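Local coordinates for oligopeptide ABC transporter, periplasmic oligopeptide-binding protein, putative (Thermotoga maritima MSB8, PDB 5IPW) that probably binds oligopeptides in the periplasm and passes them to an ABC transporter for uptake into the cell, at residues P25-L30 with L255-Y260; L48-V53 with P626-I631; E54-F59 with L271-Y276. All blocks are in the same frame, centred on the assembly; numbering follows the deposited sequence.

Near the N terminus, helix 25-32 closes the first long loop in interaction 1, against the end of strand 252-257. Next, strand 48-51 and the loop after it reach almost to the C terminus in interaction 2. Residues 54-59 follow directly and meet 271-276 in interaction 3, which is nested inside the loop that interaction 2 closes. Interaction 1 crosses both of the others along the chain. Interactions 2 and 3 have centres about 7 Å apart, and Met627 touches Leu271 between them. Arg257 of interaction 1 forms a salt bridge with Asp275 of interaction 3. Together the contacts join the N-terminal helix, two mixed sheets and the C-terminal segment.

Interaction 1. Residues P25-L30 with L255-Y260; sequences PMLTKL and LERNPY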
loop_
_atom_site.group_PDB
_atom_site.type_symbol
_atom_site.label_atom_id
_atom_site.label_comp_id
_atom_site.label_asym_id
_atom_site.label_seq_id
_atom_site.Cartn_x
_atom_site.Cartn_y
_atom_site.Cartn_z
ATOM N N PRO A 25 16.060 29.954 6.227
ATOM C CA PRO A 25 17.089 30.983 6.036
ATOM C C PRO A 25 17.687 31.014 4.623
ATOM O O PRO A 25 17.797 32.086 4.033
ATOM C CB PRO A 25 18.161 30.596 7.059
ATOM C CG PRO A 25 17.400 29.944 8.161
ATOM C CD PRO A 25 16.229 29.250 7.515
ATOM N N MET A 26 18.041 29.852 4.077
ATOM C CA MET A 26 18.601 29.793 2.729
ATOM C C MET A 26 17.699 30.473 1.699
ATOM O O MET A 26 18.186 31.034 0.723
ATOM C CB MET A 26 18.892 28.343 2.299
ATOM C CG MET A 26 17.662 27.483 2.035
ATOM S SD MET A 26 18.017 25.915 1.220
ATOM C CE MET A 26 18.003 26.410 -0.497
ATOM N N LEU A 27 16.387 30.415 1.903
ATOM C CA LEU A 27 15.462 31.101 1.004
ATOM C C LEU A 27 15.429 32.603 1.276
ATOM O O LEU A 27 15.314 33.396 0.343
ATOM C CB LEU A 27 14.059 30.503 1.103
ATOM C CG LEU A 27 13.943 29.031 0.716
ATOM C CD1 LEU A 27 12.500 28.572 0.839
ATOM C CD2 LEU A 27 14.434 28.789 -0.703
ATOM N N THR A 28 15.533 32.993 2.545
ATOM C CA THR A 28 15.580 34.407 2.906
ATOM C C THR A 28 16.786 35.081 2.281
ATOM O O THR A 28 16.700 36.217 1.833
ATOM C CB THR A 28 15.638 34.621 4.425
ATOM O OG1 THR A 28 14.529 33.966 5.047
ATOM C CG2 THR A 28 15.584 36.105 4.759
ATOM N N LYS A 29 17.907 34.377 2.257
ATOM C CA LYS A 29 19.113 34.912 1.656
ATOM C C LYS A 29 18.878 35.202 0.175
ATOM O O LYS A 29 19.262 36.260 -0.321
ATOM C CB LYS A 29 20.279 33.944 1.836
ATOM C CG LYS A 29 21.600 34.505 1.352
ATOM C CD LYS A 29 22.783 33.675 1.829
ATOM C CE LYS A 29 24.030 33.962 1.003
ATOM N NZ LYS A 29 25.136 33.003 1.281
ATOM N N LEU A 30 18.224 34.270 -0.517
ATOM C CA LEU A 30 17.919 34.447 -1.934
ATOM C C LEU A 30 17.010 35.637 -2.218
ATOM O O LEU A 30 17.218 36.333 -3.204
ATOM C CB LEU A 30 17.286 33.185 -2.529
ATOM C CG LEU A 30 18.179 31.951 -2.704
ATOM C CD1 LEU A 30 17.334 30.772 -3.156
ATOM C CD2 LEU A 30 19.309 32.195 -3.693
ATOM N N LEU A 255 18.546 16.232 -3.573
ATOM C CA LEU A 255 17.289 16.968 -3.717
ATOM C C LEU A 255 17.355 18.256 -2.912
ATOM O O LEU A 255 17.830 18.264 -1.788
ATOM C CB LEU A 255 16.100 16.139 -3.252
ATOM C CG LEU A 255 16.002 14.714 -3.783
ATOM C CD1 LEU A 255 15.020 13.931 -2.946
ATOM C CD2 LEU A 255 15.588 14.675 -5.240
ATOM N N GLU A 256 16.891 19.343 -3.507
ATOM C CA GLU A 256 16.859 20.642 -2.855
ATOM C C GLU A 256 15.404 21.042 -2.625
ATOM O O GLU A 256 14.501 20.663 -3.381
ATOM C CB GLU A 256 17.569 21.681 -3.725
ATOM C CG GLU A 256 17.704 23.056 -3.099
ATOM C CD GLU A 256 18.455 24.035 -3.989
ATOM O OE1 GLU A 256 19.487 24.574 -3.538
ATOM O OE2 GLU A 256 18.019 24.270 -5.134
ATOM N N ARG A 257 15.180 21.804 -1.564
ATOM C CA ARG A 257 13.849 22.270 -1.246
ATOM C C ARG A 257 13.232 23.027 -2.415
ATOM O O ARG A 257 13.905 23.804 -3.092
ATOM C CB ARG A 257 13.871 23.157 -0.010
ATOM C CG ARG A 257 14.671 24.441 -0.141
ATOM C CD ARG A 257 14.733 25.139 1.203
ATOM N NE ARG A 257 13.410 25.083 1.799
ATOM C CZ ARG A 257 13.098 24.613 3.002
ATOM N NH1 ARG A 257 14.008 24.189 3.866
ATOM N NH2 ARG A 257 11.826 24.616 3.353
ATOM N N ASN A 258 11.955 22.758 -2.654
ATOM C CA ASN A 258 11.163 23.496 -3.624
ATOM C C ASN A 258 10.712 24.812 -3.009
ATOM O O ASN A 258 9.857 24.815 -2.116
ATOM C CB ASN A 258 9.940 22.680 -4.030
ATOM C CG ASN A 258 8.986 23.456 -4.902
ATOM O OD1 ASN A 258 9.246 24.605 -5.247
ATOM N ND2 ASN A 258 7.870 22.831 -5.265
ATOM N N PRO A 259 11.269 25.939 -3.486
ATOM C CA PRO A 259 10.996 27.214 -2.831
ATOM C C PRO A 259 9.554 27.694 -3.008
ATOM O O PRO A 259 9.149 28.626 -2.324
ATOM C CB PRO A 259 11.977 28.171 -3.510
ATOM C CG PRO A 259 12.164 27.602 -4.873
ATOM C CD PRO A 259 12.067 26.112 -4.713
ATOM N N TYR A 260 8.799 27.051 -3.900
ATOM C CA TYR A 260 7.381 27.350 -4.111
ATOM C C TYR A 260 6.457 26.315 -3.487
ATOM O O TYR A 260 5.275 26.235 -3.846
ATOM C CB TYR A 260 7.102 27.459 -5.617
ATOM C CG TYR A 260 7.734 28.679 -6.217
ATOM C CD1 TYR A 260 7.103 29.912 -6.125
ATOM C CD2 TYR A 260 8.976 28.618 -6.840
ATOM C CE1 TYR A 260 7.673 31.055 -6.652
ATOM C CE2 TYR A 260 9.565 29.755 -7.368
ATOM C CZ TYR A 260 8.901 30.980 -7.268
ATOM O OH TYR A 260 9.442 32.146 -7.779
#
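Arg257 meets Met26 and Leu27 where helix 25-32 packs on the end of strand 252-257. This strand lies inside a mixed four-stranded sheet of a family 5 solute-binding protein. The axes of the short helix and strand segments are inclined at 70° and pass about 11.2 Å apart. From CB, the Arg257 chain runs to CG, which lies between the backbone N and the carbonyl carbon (chi1 63°). Arg257 CG lies 3.9 Å from Met26 SD. One atom on, Arg257 CD comes to 3.4 Å from the same Met26 SD. The two chains slide past each other in opposite directions. A bend at chi3 (-43°) places NE, and Arg257 NE is 3.7 Å from Leu27 CD1. That methyl approaches the guanidinium obliquely. At the tip, NH1 forms a salt bridge with Asp275, outside the two segments. No hydrogen bond joins the segments; most of the contact is made by the aliphatic part of the arginine against Met26 and Leu27. Glu256 reaches out beside it, and its OE1 bonds to Tyr276 OH. Met26 CE lies 3.8 Å from Glu256 OE1. Further along, Leu27 CD2 rests 3.8 Å from Pro259 CB, with the two side chains crossing at about a right angle.

Interaction 2. Residues L48-V53 with P626-I631; sequences LVVQPV and PMQFFI
Gln628 reaches across to Val53 and accepts a hydrogen bond from its backbone. Val53 N lies 2.9 Å from Gln628 OE1, and the N-H points almost straight at the oxygen (171°). The donor sits above the carboxamide plane, 44° out of it. The chain is bent at chi2 (79°), which places CD with the amide beside Val53. Pro52 CA comes within 3.4 Å of Gln628 OE1. On the other branch of the amide, Gln628 NE2 is 3.5 Å from Val53 CG2. The two side chains cross at about a right angle. Closer to its root, Gln628 packs on Val50, with Gln628 CG 4.0 Å from Val50 CG1. The other methyl of this valine, Val50 CG2, faces Met627 CE at 3.3 Å. Val50 belongs to strand 48-51, the middle strand of a mixed three-stranded sheet, with 2-4 on one side and 263-265 on the other. Met627 lies in a short 3-10 segment, just ahead of the final strand 630-631. In the second shell, a hydrogen bond from Gln628 NE2 to Met625 O helps fix the rotation of the amide. An alanine in place of Gln628 would probably leave Val53 N without its acceptor and Met625 O without the NE2 donor, so the residues after the strand would be less firmly tied to the C-terminal segment. Asn607 ND2 bonds to Gln628 O, and Asn607 also touches Pro52. Met627 packs further on Phe261, Ala263 and Leu271.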
loop_
_atom_site.group_PDB
_atom_site.type_symbol
_atom_site.label_atom_id
_atom_site.label_comp_id
_atom_site.label_asym_id
_atom_site.label_seq_id
_atom_site.Cartn_x
_atom_site.Cartn_y
_atom_site.Cartn_z
ATOM N N LEU A 48 -1.900 24.487 2.241
ATOM C CA LEU A 48 -2.241 23.373 3.114
ATOM C C LEU A 48 -1.596 23.622 4.465
ATOM O O LEU A 48 -0.518 24.200 4.544
ATOM C CB LEU A 48 -1.774 22.049 2.505
ATOM C CG LEU A 48 -1.935 20.789 3.360
ATOM C CD1 LEU A 48 -3.389 20.494 3.673
ATOM C CD2 LEU A 48 -1.310 19.597 2.657
ATOM N N VAL A 49 -2.280 23.232 5.532
ATOM C CA VAL A 49 -1.785 23.444 6.884
ATOM C C VAL A 49 -1.529 22.089 7.498
ATOM O O VAL A 49 -2.404 21.228 7.504
ATOM C CB VAL A 49 -2.788 24.233 7.747
ATOM C CG1 VAL A 49 -2.229 24.468 9.143
ATOM C CG2 VAL A 49 -3.115 25.561 7.077
ATOM N N VAL A 50 -0.315 21.901 8.005
ATOM C CA VAL A 50 0.129 20.595 8.449
ATOM C C VAL A 50 0.425 20.622 9.930
ATOM O O VAL A 50 1.160 21.475 10.396
ATOM C CB VAL A 50 1.366 20.176 7.657
ATOM C CG1 VAL A 50 1.938 18.854 8.171
ATOM C CG2 VAL A 50 0.984 20.062 6.198
ATOM N N GLN A 51 -0.172 19.697 10.671
ATOM C CA GLN A 51 0.129 19.583 12.084
ATOM C C GLN A 51 1.244 18.563 12.281
ATOM O O GLN A 51 1.135 17.422 11.833
ATOM C CB GLN A 51 -1.093 19.182 12.889
ATOM C CG GLN A 51 -0.844 19.226 14.383
ATOM C CD GLN A 51 -2.029 18.707 15.152
ATOM O OE1 GLN A 51 -3.147 19.216 14.997
ATOM N NE2 GLN A 51 -1.809 17.679 15.976
ATOM N N PRO A 52 2.325 18.979 12.944
ATOM C CA PRO A 52 3.438 18.086 13.162
ATOM C C PRO A 52 3.071 16.789 13.854
ATOM O O PRO A 52 2.173 16.760 14.685
ATOM C CB PRO A 52 4.359 18.890 14.068
ATOM C CG PRO A 52 4.091 20.300 13.713
ATOM C CD PRO A 52 2.655 20.370 13.290
ATOM N N VAL A 53 3.795 15.731 13.513
ATOM C CA VAL A 53 3.672 14.464 14.205
ATOM C C VAL A 53 4.039 14.618 15.671
ATOM O O VAL A 53 3.448 13.972 16.522
ATOM C CB VAL A 53 4.565 13.383 13.560
ATOM C CG1 VAL A 53 4.733 12.183 14.478
ATOM C CG2 VAL A 53 3.979 12.953 12.227
ATOM N N PRO A 626 6.818 12.852 5.274
ATOM C CA PRO A 626 8.190 13.355 5.440
ATOM C C PRO A 626 8.412 14.845 5.182
ATOM O O PRO A 626 9.445 15.391 5.584
ATOM C CB PRO A 626 8.994 12.518 4.442
ATOM C CG PRO A 626 8.005 12.026 3.459
ATOM C CD PRO A 626 6.743 11.812 4.236
ATOM N N MET A 627 7.462 15.509 4.537
ATOM C CA MET A 627 7.580 16.949 4.332
ATOM C C MET A 627 7.708 17.711 5.658
ATOM O O MET A 627 8.264 18.807 5.681
ATOM C CB MET A 627 6.413 17.489 3.485
ATOM C CG MET A 627 5.059 17.581 4.190
ATOM S SD MET A 627 3.674 17.886 3.049
ATOM C CE MET A 627 3.166 19.411 3.767
ATOM N N GLN A 628 7.207 17.129 6.752
ATOM C CA GLN A 628 7.292 17.768 8.082
ATOM C C GLN A 628 8.299 17.117 9.029
ATOM O O GLN A 628 8.314 17.422 10.224
ATOM C CB GLN A 628 5.902 17.884 8.762
ATOM C CG GLN A 628 5.097 16.608 8.934
ATOM C CD GLN A 628 5.536 15.755 10.101
ATOM O OE1 GLN A 628 5.501 16.189 11.249
ATOM N NE2 GLN A 628 5.939 14.518 9.814
ATOM N N PHE A 629 9.141 16.233 8.506
ATOM C CA PHE A 629 10.302 15.756 9.266
ATOM C C PHE A 629 11.235 16.927 9.441
ATOM O O PHE A 629 11.287 17.802 8.581
ATOM C CB PHE A 629 11.072 14.672 8.518
ATOM C CG PHE A 629 10.341 13.363 8.365
ATOM C CD1 PHE A 629 9.167 13.086 9.052
ATOM C CD2 PHE A 629 10.881 12.378 7.555
ATOM C CE1 PHE A 629 8.524 11.866 8.899
ATOM C CE2 PHE A 629 10.259 11.148 7.413
ATOM C CZ PHE A 629 9.072 10.895 8.075
ATOM N N PHE A 630 11.972 16.949 10.544
ATOM C CA PHE A 630 13.026 17.944 10.713
ATOM C C PHE A 630 14.226 17.447 11.499
ATOM O O PHE A 630 14.157 16.437 12.192
ATOM C CB PHE A 630 12.477 19.230 11.346
ATOM C CG PHE A 630 12.244 19.151 12.842
ATOM C CD1 PHE A 630 11.103 18.553 13.350
ATOM C CD2 PHE A 630 13.132 19.733 13.728
ATOM C CE1 PHE A 630 10.865 18.516 14.715
ATOM C CE2 PHE A 630 12.901 19.696 15.095
ATOM C CZ PHE A 630 11.766 19.082 15.590
ATOM N N ILE A 631 15.317 18.197 11.371
ATOM C CA ILE A 631 16.555 17.962 12.096
ATOM C C ILE A 631 16.729 19.069 13.127
ATOM O O ILE A 631 16.691 20.253 12.788
ATOM C CB ILE A 631 17.770 17.982 11.131
ATOM C CG1 ILE A 631 17.649 16.859 10.106
ATOM C CG2 ILE A 631 19.087 17.835 11.882
ATOM C CD1 ILE A 631 18.382 17.146 8.817
#

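Interaction 3. Residues E54-F59 with L271-Y276; sequences EKVGQF and LPYIDY
Tyr273 lays one ring face against Gly57. Gly57 CA sits 3.6 Å from the centroid of the Tyr273 ring, 22° off the normal, a CH-pi contact displaced toward the rim. A glycine has no CB, which allows the backbone to come this close. The opposite face is covered by Leu271 CD2, 3.8 Å above the ring centre, so the tyrosine is held between the two. At the tip, Gly57 N donates to Tyr273 OH at 2.9 Å, though the position of the hydroxyl is less certain. The same OH is also hydrogen-bonded to Asp265. At the root of the side chain, Tyr273 CB lies 3.6 Å from Gln58 O. With CG anti to the carbonyl carbon (chi1 -78°), Phe59 carries its ring beside 272-273, an edge toward Pro272 O, which lies 3.6 Å from Phe59 CE1. The peptide bond before Pro272 is cis. A CA-H...O contact joins Phe59 CA to Tyr273 O at 3.5 Å. Just beyond, the backbones of Tyr273 and Gly60 are hydrogen-bonded, as are those of Tyr276 and Gly61. The two loops converge at Phe59 and Tyr273 and lead into the neighbouring parallel strands 62-67 and 276-281, part of a mixed sheet in this family 5 solute-binding protein.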
loop_
_atom_site.group_PDB
_atom_site.type_symbol
_atom_site.label_atom_id
_atom_site.label_comp_id
_atom_site.label_asym_id
_atom_site.label_seq_id
_atom_site.Cartn_x
_atom_site.Cartn_y
_atom_site.Cartn_z
ATOM N N GLU A 54 5.013 15.470 15.961
ATOM C CA GLU A 54 5.613 15.513 17.283
ATOM C C GLU A 54 5.659 16.924 17.824
ATOM O O GLU A 54 5.237 17.180 18.948
ATOM C CB GLU A 54 7.026 14.944 17.191
ATOM C CG GLU A 54 7.670 14.580 18.511
ATOM C CD GLU A 54 9.113 14.150 18.330
ATOM O OE1 GLU A 54 9.936 14.447 19.229
ATOM O OE2 GLU A 54 9.423 13.530 17.286
ATOM N N LYS A 55 6.204 17.837 17.036
ATOM C CA LYS A 55 6.282 19.216 17.445
ATOM C C LYS A 55 6.614 20.102 16.269
ATOM O O LYS A 55 6.992 19.623 15.204
ATOM C CB LYS A 55 7.332 19.390 18.537
ATOM C CG LYS A 55 8.735 18.988 18.121
ATOM C CD LYS A 55 9.686 18.950 19.312
ATOM C CE LYS A 55 10.117 20.345 19.713
ATOM N NZ LYS A 55 11.063 20.318 20.857
ATOM N N VAL A 56 6.477 21.403 16.479
ATOM C CA VAL A 56 6.796 22.370 15.451
ATOM C C VAL A 56 8.295 22.301 15.197
ATOM O O VAL A 56 9.085 22.319 16.132
ATOM C CB VAL A 56 6.355 23.791 15.861
ATOM C CG1 VAL A 56 6.807 24.834 14.840
ATOM C CG2 VAL A 56 4.838 23.840 16.006
ATOM N N GLY A 57 8.674 22.218 13.930
ATOM C CA GLY A 57 10.062 21.960 13.549
ATOM C C GLY A 57 10.914 23.192 13.322
ATOM O O GLY A 57 10.434 24.313 13.409
ATOM N N GLN A 58 12.191 22.960 13.031
ATOM C CA GLN A 58 13.168 24.013 12.756
ATOM C C GLN A 58 13.714 23.813 11.363
ATOM O O GLN A 58 13.838 22.680 10.891
ATOM C CB GLN A 58 14.324 23.956 13.745
ATOM C CG GLN A 58 13.924 24.265 15.172
ATOM C CD GLN A 58 15.048 24.008 16.156
ATOM O OE1 GLN A 58 15.436 22.865 16.384
ATOM N NE2 GLN A 58 15.575 25.074 16.750
ATOM N N PHE A 59 14.036 24.922 10.710
ATOM C CA PHE A 59 14.513 24.893 9.338
ATOM C C PHE A 59 15.994 24.539 9.287
ATOM O O PHE A 59 16.784 24.998 10.119
ATOM C CB PHE A 59 14.339 26.261 8.680
ATOM C CG PHE A 59 12.945 26.558 8.245
ATOM C CD1 PHE A 59 12.322 25.759 7.301
ATOM C CD2 PHE A 59 12.265 27.666 8.745
ATOM C CE1 PHE A 59 11.033 26.036 6.883
ATOM C CE2 PHE A 59 10.977 27.950 8.333
ATOM C CZ PHE A 59 10.362 27.137 7.394
ATOM N N LEU A 271 6.933 24.615 4.416
ATOM C CA LEU A 271 7.618 23.341 4.391
ATOM C C LEU A 271 8.368 23.170 3.061
ATOM O O LEU A 271 8.151 23.935 2.121
ATOM C CB LEU A 271 6.599 22.211 4.612
ATOM C CG LEU A 271 5.895 22.267 5.967
ATOM C CD1 LEU A 271 4.724 21.305 5.996
ATOM C CD2 LEU A 271 6.857 21.959 7.104
ATOM N N PRO A 272 9.279 22.184 2.992
ATOM C CA PRO A 272 9.717 21.292 4.078
ATOM C C PRO A 272 10.584 21.999 5.097
ATOM O O PRO A 272 11.020 23.103 4.860
ATOM C CB PRO A 272 10.533 20.217 3.351
ATOM C CG PRO A 272 10.993 20.872 2.099
ATOM C CD PRO A 272 9.899 21.826 1.704
ATOM N N TYR A 273 10.825 21.368 6.233
ATOM C CA TYR A 273 11.769 21.910 7.195
ATOM C C TYR A 273 13.198 21.723 6.690
ATOM O O TYR A 273 14.035 22.614 6.789
ATOM C CB TYR A 273 11.638 21.175 8.510
ATOM C CG TYR A 273 10.369 21.445 9.291
ATOM C CD1 TYR A 273 10.051 22.722 9.721
ATOM C CD2 TYR A 273 9.525 20.409 9.648
ATOM C CE1 TYR A 273 8.910 22.959 10.468
ATOM C CE2 TYR A 273 8.393 20.635 10.395
ATOM C CZ TYR A 273 8.087 21.912 10.789
ATOM O OH TYR A 273 6.969 22.117 11.547
ATOM N N ILE A 274 13.442 20.550 6.121
ATOM C CA ILE A 274 14.767 20.136 5.688
ATOM C C ILE A 274 15.139 20.777 4.343
ATOM O O ILE A 274 14.343 20.774 3.404
ATOM C CB ILE A 274 14.825 18.596 5.626
ATOM C CG1 ILE A 274 14.573 18.035 7.030
ATOM C CG2 ILE A 274 16.169 18.125 5.083
ATOM C CD1 ILE A 274 14.286 16.556 7.059
ATOM N N ASP A 275 16.349 21.329 4.269
ATOM C CA ASP A 275 16.808 22.060 3.087
ATOM C C ASP A 275 17.202 21.122 1.944
ATOM O O ASP A 275 16.865 21.366 0.776
ATOM C CB ASP A 275 18.004 22.946 3.442
ATOM C CG ASP A 275 17.620 24.202 4.215
ATOM O OD1 ASP A 275 16.440 24.620 4.174
ATOM O OD2 ASP A 275 18.523 24.801 4.847
ATOM N N TYR A 276 17.937 20.071 2.284
ATOM C CA TYR A 276 18.446 19.127 1.300
ATOM C C TYR A 276 18.310 17.704 1.793
ATOM O O TYR A 276 18.423 17.446 2.992
ATOM C CB TYR A 276 19.928 19.382 1.039
ATOM C CG TYR A 276 20.230 20.726 0.450
ATOM C CD1 TYR A 276 20.218 20.920 -0.922
ATOM C CD2 TYR A 276 20.551 21.790 1.257
ATOM C CE1 TYR A 276 20.505 22.156 -1.471
ATOM C CE2 TYR A 276 20.843 23.029 0.727
ATOM C CZ TYR A 276 20.813 23.209 -0.640
ATOM O OH TYR A 276 21.090 24.452 -1.167
#